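PDB 2FTZ: geranyltranstransferase from Thermotoga maritima, which probably catalyses the condensation of geranyl diphosphate with isopentenyl diphosphate to farnesyl diphosphate, a trans-prenyl transfer. Local coordinates for residues L32-A37 / A112-D117; F121-Q126 / E137-T142. All coordinates share one frame; numbering follows the deposited sequence.

How the contacts relate
Both contacts use helix 109-127 and both are buried, but they lie on different parts of it, with centres about 19 Å apart. Contact 1 is the farther from the centre of the chain, about 19 Å against 13 Å for contact 2. It sets the start of helix 33-43 across helix 109-127 with small groups: a threonine methyl, two alanines and the root of a leucine. Contact 2 joins helix 109-127 to helix 136-143, which follows it in the chain and runs nearly antiparallel. There the axes are wider apart and two phenylalanine rings fill the space. Each contact also touches the second subunit, contact 1 through hydrogen bonds as well as packing and contact 2 through aromatic stacking.

Contact 1 of 2, residues L32-A37 / A112-D117; sequences LLTEEA and ALLAGD
Thr34 and Ala37, one turn apart on helix 33-43, pack on Leu114 and Ala115 of helix 109-127. The contact between the two segments is apolar. Thr34 gives the largest single share, mainly through its methyl. CG2 lies anti to the backbone N (chi1 -59° for OG1), which turns the methyl onto the other helix. There Thr34 CG2 meets the backbone at Ala115 N, 3.7 Å away, and Leu114 CB at 3.8 Å. One turn on, the methyl of Ala37 lies against that of Ala115, with Ala37 CB 3.9 Å from Ala115 CB. Ala115 CB also sits 4.0 Å from Thr34 O.

The polar bonds lie around this patch. Thr34 OG1 is hydrogen-bonded to Glu155 of the second subunit, so the threonine serves both the helix pair and the dimer. Within 32-37, the backbone N of the N-cap residue Leu32 bonds to Glu35 OE1 at 3.2 Å. Glu35 OE1 uses its anti lone pair for this bond. The same carboxylate also takes the backbone N of Gly29 and of Trp30, and so ties the residues before the helix to its start.

The short axes approach to 8.6 Å and cross at -65°. The small side chains at the crossing are consistent with this close approach. The arrangement is a steep helix-helix crossing in the all-helical polyprenyl synthetase fold, at the dimer interface.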
loop_
_atom_site.group_PDB
_atom_site.type_symbol
_atom_site.label_atom_id
_atom_site.label_comp_id
_atom_site.label_asym_id
_atom_site.label_seq_id
_atom_site.Cartn_x
_atom_site.Cartn_y
_atom_site.Cartn_z
ATOM N N LEU A 32 -18.863 -6.148 3.293
ATOM C CA LEU A 32 -18.453 -5.334 2.169
ATOM C C LEU A 32 -18.181 -6.161 0.919
ATOM O O LEU A 32 -17.483 -7.176 1.008
ATOM C CB LEU A 32 -17.207 -4.506 2.485
ATOM C CG LEU A 32 -17.408 -3.440 3.554
ATOM C CD1 LEU A 32 -15.998 -2.888 4.010
ATOM C CD2 LEU A 32 -18.374 -2.308 3.120
ATOM N N LEU A 33 -18.665 -5.676 -0.234
ATOM C CA LEU A 33 -18.281 -6.192 -1.553
ATOM C C LEU A 33 -16.761 -6.141 -1.763
ATOM O O LEU A 33 -16.196 -7.026 -2.371
ATOM C CB LEU A 33 -18.913 -5.388 -2.680
ATOM C CG LEU A 33 -20.391 -5.543 -2.957
ATOM C CD1 LEU A 33 -20.702 -4.678 -4.178
ATOM C CD2 LEU A 33 -20.713 -7.016 -3.239
ATOM N N THR A 34 -16.101 -5.140 -1.195
ATOM C CA THR A 34 -14.654 -5.004 -1.262
ATOM C C THR A 34 -13.953 -6.209 -0.618
ATOM O O THR A 34 -12.947 -6.697 -1.142
ATOM C CB THR A 34 -14.189 -3.641 -0.666
ATOM O OG1 THR A 34 -14.804 -2.581 -1.408
ATOM C CG2 THR A 34 -12.649 -3.490 -0.732
ATOM N N GLU A 35 -14.463 -6.662 0.529
ATOM C CA GLU A 35 -13.936 -7.863 1.208
ATOM C C GLU A 35 -14.108 -9.120 0.357
ATOM O O GLU A 35 -13.169 -9.947 0.215
ATOM C CB GLU A 35 -14.580 -8.001 2.557
ATOM C CG GLU A 35 -14.275 -6.909 3.601
ATOM C CD GLU A 35 -15.021 -7.156 4.882
ATOM O OE1 GLU A 35 -16.276 -7.091 4.845
ATOM O OE2 GLU A 35 -14.370 -7.469 5.925
ATOM N N GLU A 36 -15.304 -9.265 -0.195
ATOM C CA GLU A 36 -15.621 -10.382 -1.084
ATOM C C GLU A 36 -14.679 -10.386 -2.297
ATOM O O GLU A 36 -14.227 -11.447 -2.747
ATOM C CB GLU A 36 -17.081 -10.323 -1.534
ATOM C CG GLU A 36 -17.490 -11.560 -2.372
ATOM C CD GLU A 36 -18.878 -11.445 -2.968
ATOM O OE1 GLU A 36 -19.783 -10.865 -2.303
ATOM O OE2 GLU A 36 -19.061 -11.955 -4.108
ATOM N N ALA A 37 -14.424 -9.215 -2.849
ATOM C CA ALA A 37 -13.536 -9.089 -4.000
ATOM C C ALA A 37 -12.084 -9.487 -3.707
ATOM O O ALA A 37 -11.417 -10.116 -4.537
ATOM C CB ALA A 37 -13.579 -7.601 -4.565
ATOM N N ALA A 112 -12.773 -2.969 -7.284
ATOM C CA ALA A 112 -11.508 -3.619 -7.605
ATOM C C ALA A 112 -10.299 -2.762 -7.161
ATOM O O ALA A 112 -9.308 -3.290 -6.640
ATOM C CB ALA A 112 -11.415 -3.969 -9.111
ATOM N N LEU A 113 -10.385 -1.451 -7.364
ATOM C CA LEU A 113 -9.316 -0.517 -6.965
ATOM C C LEU A 113 -9.116 -0.637 -5.455
ATOM O O LEU A 113 -7.980 -0.756 -4.945
ATOM C CB LEU A 113 -9.726 0.919 -7.300
ATOM C CG LEU A 113 -8.785 2.035 -6.833
ATOM C CD1 LEU A 113 -7.499 1.910 -7.639
ATOM C CD2 LEU A 113 -9.364 3.429 -6.949
ATOM N N LEU A 114 -10.221 -0.587 -4.741
ATOM C CA LEU A 114 -10.187 -0.643 -3.266
ATOM C C LEU A 114 -9.686 -2.006 -2.793
ATOM O O LEU A 114 -8.930 -2.068 -1.869
ATOM C CB LEU A 114 -11.567 -0.399 -2.675
ATOM C CG LEU A 114 -12.020 1.051 -2.894
ATOM C CD1 LEU A 114 -13.439 1.250 -2.445
ATOM C CD2 LEU A 114 -11.072 2.055 -2.241
ATOM N N ALA A 115 -10.113 -3.092 -3.437
ATOM C CA ALA A 115 -9.644 -4.440 -3.105
ATOM C C ALA A 115 -8.140 -4.596 -3.228
ATOM O O ALA A 115 -7.485 -5.222 -2.395
ATOM C CB ALA A 115 -10.374 -5.524 -3.986
ATOM N N GLY A 116 -7.576 -3.994 -4.272
ATOM C CA GLY A 116 -6.144 -4.022 -4.477
ATOM C C GLY A 116 -5.435 -3.332 -3.330
ATOM O O GLY A 116 -4.471 -3.869 -2.764
ATOM N N ASP A 117 -5.925 -2.149 -2.981
ATOM C CA ASP A 117 -5.366 -1.387 -1.865
ATOM C C ASP A 117 -5.454 -2.169 -0.556
ATOM O O ASP A 117 -4.497 -2.223 0.190
ATOM C CB ASP A 117 -6.072 -0.043 -1.705
ATOM C CG ASP A 117 -5.695 1.016 -2.811
ATOM O OD1 ASP A 117 -4.868 0.758 -3.678
ATOM O OD2 ASP A 117 -6.342 2.080 -2.797
#

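Contact 2 of 2, residues F121-Q126 / E137-T142; sequences FLAFSQ and EEFSET
Phe124 meets Phe139 in a T-shaped stack, with the edge of the Phe139 ring directed at the face of Phe124. The centroids are 5.0 Å apart and the planes stand at 80°. CB of Phe139 points toward helix 109-127, and CG anti to the backbone N (chi1 -173°) carries the ring on against Phe124. Beyond CG, Phe139 CD2 comes 3.6 Å from Phe124 CE1. Next, Phe139 CE2 sits over the centre of the Phe124 ring, 3.7 Å above its plane. At the tip, Phe139 CZ touches Ala123 CB at 4.0 Å.

Ser140 OG lies at the edge of the Phe124 ring, 3.5 Å from CE1. Its hydrogen bond goes to the backbone O of Phe136. An alanine in place of Phe124 would remove the face under Phe139 and would probably leave that ring free to shift.

Helices 109-127 and 136-143 run nearly antiparallel here, with short axes 11.1 Å apart. Phe139 also makes an edge-to-face pair with Phe182 of helix 177-189. Helix 69-87 covers Ala123 through Leu77 and Phe78. The Phe124 ring stacks on Phe124 of the second subunit, so this helix pair reaches the dimer interface.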
loop_
_atom_site.group_PDB
_atom_site.type_symbol
_atom_site.label_atom_id
_atom_site.label_comp_id
_atom_site.label_asym_id
_atom_site.label_seq_id
_atom_site.Cartn_x
_atom_site.Cartn_y
_atom_site.Cartn_z
ATOM N N PHE A 121 -2.406 -3.500 1.963
ATOM C CA PHE A 121 -2.392 -3.173 3.392
ATOM C C PHE A 121 -2.392 -4.409 4.313
ATOM O O PHE A 121 -1.668 -4.457 5.311
ATOM C CB PHE A 121 -3.540 -2.226 3.768
ATOM C CG PHE A 121 -3.499 -0.906 3.055
ATOM C CD1 PHE A 121 -2.312 -0.370 2.551
ATOM C CD2 PHE A 121 -4.659 -0.193 2.859
ATOM C CE1 PHE A 121 -2.331 0.817 1.862
ATOM C CE2 PHE A 121 -4.672 0.974 2.140
ATOM C CZ PHE A 121 -3.489 1.501 1.684
ATOM N N LEU A 122 -3.194 -5.397 3.958
ATOM C CA LEU A 122 -3.156 -6.677 4.646
ATOM C C LEU A 122 -1.800 -7.370 4.551
ATOM O O LEU A 122 -1.347 -7.982 5.515
ATOM C CB LEU A 122 -4.289 -7.533 4.175
ATOM C CG LEU A 122 -5.663 -7.099 4.706
ATOM C CD1 LEU A 122 -6.740 -7.997 4.092
ATOM C CD2 LEU A 122 -5.794 -7.083 6.227
ATOM N N ALA A 123 -1.132 -7.244 3.406
ATOM C CA ALA A 123 0.200 -7.822 3.252
ATOM C C ALA A 123 1.143 -7.173 4.262
ATOM O O ALA A 123 1.913 -7.889 4.929
ATOM C CB ALA A 123 0.686 -7.651 1.790
ATOM N N PHE A 124 1.185 -5.831 4.317
ATOM C CA PHE A 124 1.984 -5.127 5.312
ATOM C C PHE A 124 1.581 -5.507 6.747
ATOM O O PHE A 124 2.449 -5.676 7.606
ATOM C CB PHE A 124 1.909 -3.607 5.146
ATOM C CG PHE A 124 2.754 -3.057 4.022
ATOM C CD1 PHE A 124 4.141 -2.868 4.200
ATOM C CD2 PHE A 124 2.197 -2.745 2.774
ATOM C CE1 PHE A 124 4.904 -2.337 3.202
ATOM C CE2 PHE A 124 3.020 -2.224 1.726
ATOM C CZ PHE A 124 4.336 -2.064 1.931
ATOM N N SER A 125 0.288 -5.700 7.014
ATOM C CA SER A 125 -0.146 -6.089 8.349
ATOM C C SER A 125 0.440 -7.467 8.724
ATOM O O SER A 125 0.857 -7.689 9.860
ATOM C CB SER A 125 -1.673 -6.132 8.451
ATOM O OG SER A 125 -2.068 -6.509 9.760
ATOM N N GLN A 126 0.468 -8.392 7.774
ATOM C CA GLN A 126 1.055 -9.727 8.045
ATOM C C GLN A 126 2.515 -9.651 8.332
ATOM O O GLN A 126 2.955 -10.299 9.271
ATOM C CB GLN A 126 0.734 -10.707 6.916
ATOM C CG GLN A 126 -0.723 -11.118 6.913
ATOM C CD GLN A 126 -1.157 -11.856 8.178
ATOM O OE1 GLN A 126 -0.647 -12.933 8.495
ATOM N NE2 GLN A 126 -2.121 -11.275 8.897
ATOM N N GLU A 137 11.671 -3.410 6.605
ATOM C CA GLU A 137 12.417 -2.533 5.724
ATOM C C GLU A 137 12.577 -3.113 4.334
ATOM O O GLU A 137 12.370 -2.424 3.344
ATOM C CB GLU A 137 13.784 -2.284 6.339
ATOM C CG GLU A 137 14.647 -1.309 5.593
ATOM C CD GLU A 137 15.672 -0.629 6.512
ATOM O OE1 GLU A 137 15.738 -0.978 7.724
ATOM O OE2 GLU A 137 16.393 0.268 6.017
ATOM N N GLU A 138 12.982 -4.381 4.264
ATOM C CA GLU A 138 13.147 -5.054 2.983
ATOM C C GLU A 138 11.863 -5.184 2.208
ATOM O O GLU A 138 11.885 -5.047 0.992
ATOM C CB GLU A 138 13.759 -6.450 3.131
ATOM C CG GLU A 138 15.214 -6.454 3.531
ATOM C CD GLU A 138 16.138 -5.996 2.400
ATOM O OE1 GLU A 138 15.994 -6.470 1.256
ATOM O OE2 GLU A 138 16.968 -5.112 2.669
ATOM N N PHE A 139 10.774 -5.549 2.899
ATOM C CA PHE A 139 9.477 -5.683 2.276
ATOM C C PHE A 139 9.000 -4.327 1.698
ATOM O O PHE A 139 8.471 -4.260 0.580
ATOM C CB PHE A 139 8.470 -6.285 3.254
ATOM C CG PHE A 139 7.148 -6.613 2.651
ATOM C CD1 PHE A 139 6.992 -7.725 1.845
ATOM C CD2 PHE A 139 6.053 -5.759 2.792
ATOM C CE1 PHE A 139 5.783 -8.024 1.296
ATOM C CE2 PHE A 139 4.810 -6.060 2.208
ATOM C CZ PHE A 139 4.694 -7.191 1.479
ATOM N N SER A 140 9.199 -3.267 2.458
ATOM C CA SER A 140 8.778 -1.913 2.057
ATOM C C SER A 140 9.590 -1.483 0.850
ATOM O O SER A 140 9.047 -0.923 -0.088
ATOM C CB SER A 140 9.005 -0.916 3.222
ATOM O OG SER A 140 8.044 -1.183 4.230
ATOM N N GLU A 141 10.886 -1.782 0.865
ATOM C CA GLU A 141 11.780 -1.435 -0.272
ATOM C C GLU A 141 11.343 -2.222 -1.501
ATOM O O GLU A 141 11.301 -1.702 -2.601
ATOM C CB GLU A 141 13.244 -1.775 0.071
ATOM C CG GLU A 141 14.215 -1.692 -1.111
ATOM C CD GLU A 141 15.706 -1.593 -0.662
ATOM O OE1 GLU A 141 15.994 -1.774 0.555
ATOM O OE2 GLU A 141 16.561 -1.336 -1.548
ATOM N N THR A 142 11.013 -3.496 -1.288
ATOM C CA THR A 142 10.542 -4.371 -2.344
ATOM C C THR A 142 9.261 -3.828 -2.995
ATOM O O THR A 142 9.165 -3.843 -4.181
ATOM C CB THR A 142 10.315 -5.783 -1.808
ATOM O OG1 THR A 142 11.581 -6.300 -1.361
ATOM C CG2 THR A 142 9.658 -6.713 -2.868
#